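Local coordinates for Ice-binding protein (Colwellia, PDB 3WP9), which binds to the surface of ice crystals, inhibits their growth and suppresses ice recrystallization, at residues V167-L173 with L184-S190. Numbering follows the deposited sequence.
Sequences VAGYTAL and LSKTLIS
Residues 167-173 and 184-190 each run strand-corner-strand at equivalent places on consecutive coils of a right-handed beta-helix, parallel with an offset of 18 residues: CA atoms of Val167 and Ser185, Thr171 and Ile189, and Ala172 and Ser190 lie 4.8, 4.8 and 4.7 Å apart. The corners match: Ala168 and Lys186 are near phi/psi -75/-25, Gly169 at -93/-137 and Thr187 at -120/-120.

Backbone hydrogen bonds fix this register. Before the corner, Val167 N donates to Leu184 O (3.0 Å) and Lys186 N to Val167 O (2.8 Å); after it, Thr171 N to Leu188 O (3.0 Å), Ser190 N to Thr171 O (2.8 Å) and Leu173 N to Ser190 O (2.9 Å).

Hydroxyls serve the turn itself. Thr187 (chi1 p) donates OG1 to Gly169 O (2.8 Å); Ser185 OG (chi1 t) is a second donor to Leu188 O (3.1 Å).

Apolar contact brings Tyr170 CB to Leu188 CD1 (3.6 Å, both chi1 p); inside, Thr171 CB lies 4.1 Å from Ile189 CG1 (both m).

One water donates to Leu173 O (2.9 Å) and meets Ser190 OG (2.8 Å). Five well-aligned backbone bonds and one hydroxyl bond thus join the coils, with Thr171 OG1 buried without a partner.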
ATOM      1  N   VAL A 167      -2.246   1.964  -8.787  1.00 12.53           N
ATOM      2  CA  VAL A 167      -3.693   1.828  -9.003  1.00 12.76           C
ATOM      3  C   VAL A 167      -4.221   3.234  -9.275  1.00 12.56           C
ATOM      4  O   VAL A 167      -4.186   4.141  -8.447  1.00 14.02           O
ATOM      5  CB  VAL A 167      -4.374   1.235  -7.746  1.00 14.21           C
ATOM      6  CG1 VAL A 167      -5.854   1.033  -8.013  1.00 13.47           C
ATOM      7  CG2 VAL A 167      -3.657  -0.124  -7.337  1.00 15.55           C
ATOM      8  N   ALA A 168      -4.704   3.380 -10.487  1.00 14.05           N
ATOM      9  CA  ALA A 168      -5.233   4.695 -10.903  1.00 15.47           C
ATOM     10  C   ALA A 168      -6.622   4.992 -10.360  1.00 16.66           C
ATOM     11  O   ALA A 168      -6.996   6.179 -10.291  1.00 18.24           O
ATOM     12  CB  ALA A 168      -5.168   4.782 -12.445  1.00 15.40           C
ATOM     13  N   GLY A 169      -7.400   3.939  -9.988  1.00 14.61           N
ATOM     14  CA  GLY A 169      -8.700   4.046  -9.308  1.00 15.80           C
ATOM     15  C   GLY A 169      -8.573   3.985  -7.830  1.00 14.39           C
ATOM     16  O   GLY A 169      -7.702   4.680  -7.246  1.00 15.99           O
ATOM     17  N   TYR A 170      -9.467   3.232  -7.161  1.00 13.28           N
ATOM     18  CA  TYR A 170      -9.308   3.058  -5.715  1.00 12.87           C
ATOM     19  C   TYR A 170      -8.736   1.626  -5.524  1.00 11.31           C
ATOM     20  O   TYR A 170      -8.812   0.804  -6.392  1.00 12.12           O
ATOM     21  CB  TYR A 170     -10.622   3.156  -4.952  1.00 13.18           C
ATOM     22  CG  TYR A 170     -11.700   2.165  -5.438  1.00 14.65           C
ATOM     23  CD1 TYR A 170     -11.651   0.820  -5.051  1.00 14.52           C
ATOM     24  CD2 TYR A 170     -12.731   2.546  -6.275  1.00 16.16           C
ATOM     25  CE1 TYR A 170     -12.597  -0.087  -5.469  1.00 13.94           C
ATOM     26  CE2 TYR A 170     -13.698   1.649  -6.733  1.00 14.57           C
ATOM     27  CZ  TYR A 170     -13.664   0.317  -6.362  1.00 16.30           C
ATOM     28  OH  TYR A 170     -14.561  -0.670  -6.844  1.00 16.55           O
ATOM     29  N   THR A 171      -8.262   1.399  -4.337  1.00 11.05           N
ATOM     30  CA  THR A 171      -7.917   0.010  -3.866  1.00 10.31           C
ATOM     31  C   THR A 171      -8.885  -0.327  -2.702  1.00 11.85           C
ATOM     32  O   THR A 171      -9.006   0.501  -1.772  1.00 11.74           O
ATOM     33  CB  THR A 171      -6.505   0.061  -3.345  1.00 11.92           C
ATOM     34  OG1 THR A 171      -5.649   0.371  -4.440  1.00 14.43           O
ATOM     35  CG2 THR A 171      -6.131  -1.330  -2.823  1.00 13.27           C
ATOM     36  N   ALA A 172      -9.578  -1.469  -2.779  1.00 11.93           N
ATOM     37  CA  ALA A 172     -10.528  -1.893  -1.753  1.00 11.18           C
ATOM     38  C   ALA A 172     -10.192  -3.369  -1.449  1.00 11.47           C
ATOM     39  O   ALA A 172     -10.348  -4.212  -2.296  1.00 11.49           O
ATOM     40  CB  ALA A 172     -11.996  -1.711  -2.203  1.00 13.98           C
ATOM     41  N   LEU A 173      -9.840  -3.607  -0.200  1.00 11.59           N
ATOM     42  CA  LEU A 173      -9.574  -4.987   0.242  1.00 12.06           C
ATOM     43  C   LEU A 173     -10.718  -5.393   1.159  1.00 11.76           C
ATOM     44  O   LEU A 173     -11.165  -4.596   2.030  1.00 14.14           O
ATOM     45  CB  LEU A 173      -8.247  -4.938   1.011  1.00 11.53           C
ATOM     46  CG  LEU A 173      -7.029  -4.230   0.351  1.00 13.85           C
ATOM     47  CD1 LEU A 173      -5.818  -4.430   1.254  1.00 14.39           C
ATOM     48  CD2 LEU A 173      -6.808  -4.820  -1.034  1.00 15.04           C
ATOM     49  N   LEU A 184       0.444   2.161  -4.189  1.00 11.64           N
ATOM     50  CA  LEU A 184       0.523   3.595  -4.711  1.00 12.98           C
ATOM     51  C   LEU A 184      -0.804   3.865  -5.368  1.00 12.86           C
ATOM     52  O   LEU A 184      -1.061   3.561  -6.531  1.00 12.64           O
ATOM     53  CB  LEU A 184       1.687   3.756  -5.696  1.00 13.73           C
ATOM     54  CG  LEU A 184       2.999   3.610  -4.921  1.00 16.87           C
ATOM     55  CD1 LEU A 184       4.022   3.143  -5.950  1.00 18.14           C
ATOM     56  CD2 LEU A 184       3.408   4.935  -4.237  1.00 19.74           C
ATOM     57  N   SER A 185      -1.767   4.325  -4.567  1.00 14.04           N
ATOM     58  CA  SER A 185      -3.139   4.539  -5.087  1.00 14.81           C
ATOM     59  C   SER A 185      -3.312   6.003  -5.453  1.00 14.32           C
ATOM     60  O   SER A 185      -2.930   6.868  -4.669  1.00 14.45           O
ATOM     61  CB  SER A 185      -4.193   4.250  -3.975  1.00 15.58           C
ATOM     62  OG  SER A 185      -5.491   4.410  -4.516  1.00 17.89           O
ATOM     63  N   LYS A 186      -3.927   6.232  -6.575  1.00 13.85           N
ATOM     64  CA  LYS A 186      -4.200   7.618  -7.001  1.00 15.96           C
ATOM     65  C   LYS A 186      -5.313   8.217  -6.166  1.00 16.78           C
ATOM     66  O   LYS A 186      -5.448   9.466  -6.066  1.00 19.28           O
ATOM     67  CB  LYS A 186      -4.535   7.635  -8.490  1.00 20.25           C
ATOM     68  CG  LYS A 186      -4.831   9.050  -9.042  1.00 22.46           C
ATOM     69  CD  LYS A 186      -3.723   9.615  -9.908  1.00 32.36           C
ATOM     70  CE  LYS A 186      -2.557  10.030  -9.035  1.00 32.31           C
ATOM     71  NZ  LYS A 186      -1.635  11.116  -9.560  1.00 36.90           N
ATOM     72  N   THR A 187      -6.215   7.363  -5.719  1.00 16.38           N
ATOM     73  CA  THR A 187      -7.310   7.890  -4.886  1.00 16.83           C
ATOM     74  C   THR A 187      -7.255   7.209  -3.513  1.00 13.69           C
ATOM     75  O   THR A 187      -6.189   7.350  -2.805  1.00 16.95           O
ATOM     76  CB  THR A 187      -8.747   7.818  -5.513  1.00 15.91           C
ATOM     77  OG1 THR A 187      -9.169   6.490  -5.720  1.00 16.43           O
ATOM     78  CG2 THR A 187      -8.825   8.537  -6.915  1.00 17.35           C
ATOM     79  N   LEU A 188      -8.336   6.507  -3.150  1.00 13.82           N
ATOM     80  CA  LEU A 188      -8.450   6.005  -1.783  1.00 14.36           C
ATOM     81  C   LEU A 188      -7.940   4.572  -1.627  1.00 12.16           C
ATOM     82  O   LEU A 188      -7.906   3.841  -2.595  1.00 13.88           O
ATOM     83  CB  LEU A 188      -9.846   6.129  -1.195  1.00 20.60           C
ATOM     84  CG  LEU A 188     -10.980   5.275  -1.590  1.00 23.49           C
ATOM     85  CD1 LEU A 188     -10.603   3.814  -1.421  1.00 31.47           C
ATOM     86  CD2 LEU A 188     -12.166   5.474  -0.625  1.00 25.59           C
ATOM     87  N   ILE A 189      -7.604   4.251  -0.406  1.00 11.63           N
ATOM     88  CA  ILE A 189      -7.314   2.841  -0.091  1.00 10.38           C
ATOM     89  C   ILE A 189      -8.224   2.475   1.052  1.00 10.13           C
ATOM     90  O   ILE A 189      -8.146   3.120   2.108  1.00 11.98           O
ATOM     91  CB  ILE A 189      -5.805   2.580   0.275  1.00 11.08           C
ATOM     92  CG1 ILE A 189      -4.883   2.970  -0.886  1.00 11.82           C
ATOM     93  CG2 ILE A 189      -5.600   1.098   0.723  1.00 10.50           C
ATOM     94  CD1 ILE A 189      -3.407   3.099  -0.420  1.00 12.73           C
ATOM     95  N   SER A 190      -9.087   1.438   0.849  1.00 10.79           N
ATOM     96  CA  SER A 190     -10.017   1.034   1.862  1.00 11.03           C
ATOM     97  C   SER A 190      -9.623  -0.397   2.249  1.00 10.40           C
ATOM     98  O   SER A 190      -9.507  -1.234   1.346  1.00 12.33           O
ATOM     99  CB  SER A 190     -11.470   1.051   1.237  1.00 13.13           C
ATOM    100  OG  SER A 190     -12.373   0.374   2.063  1.00 15.47           O
TER
HETATM  101  O   HOH W   1     -12.635  -2.284   1.197  1.00 21.22           O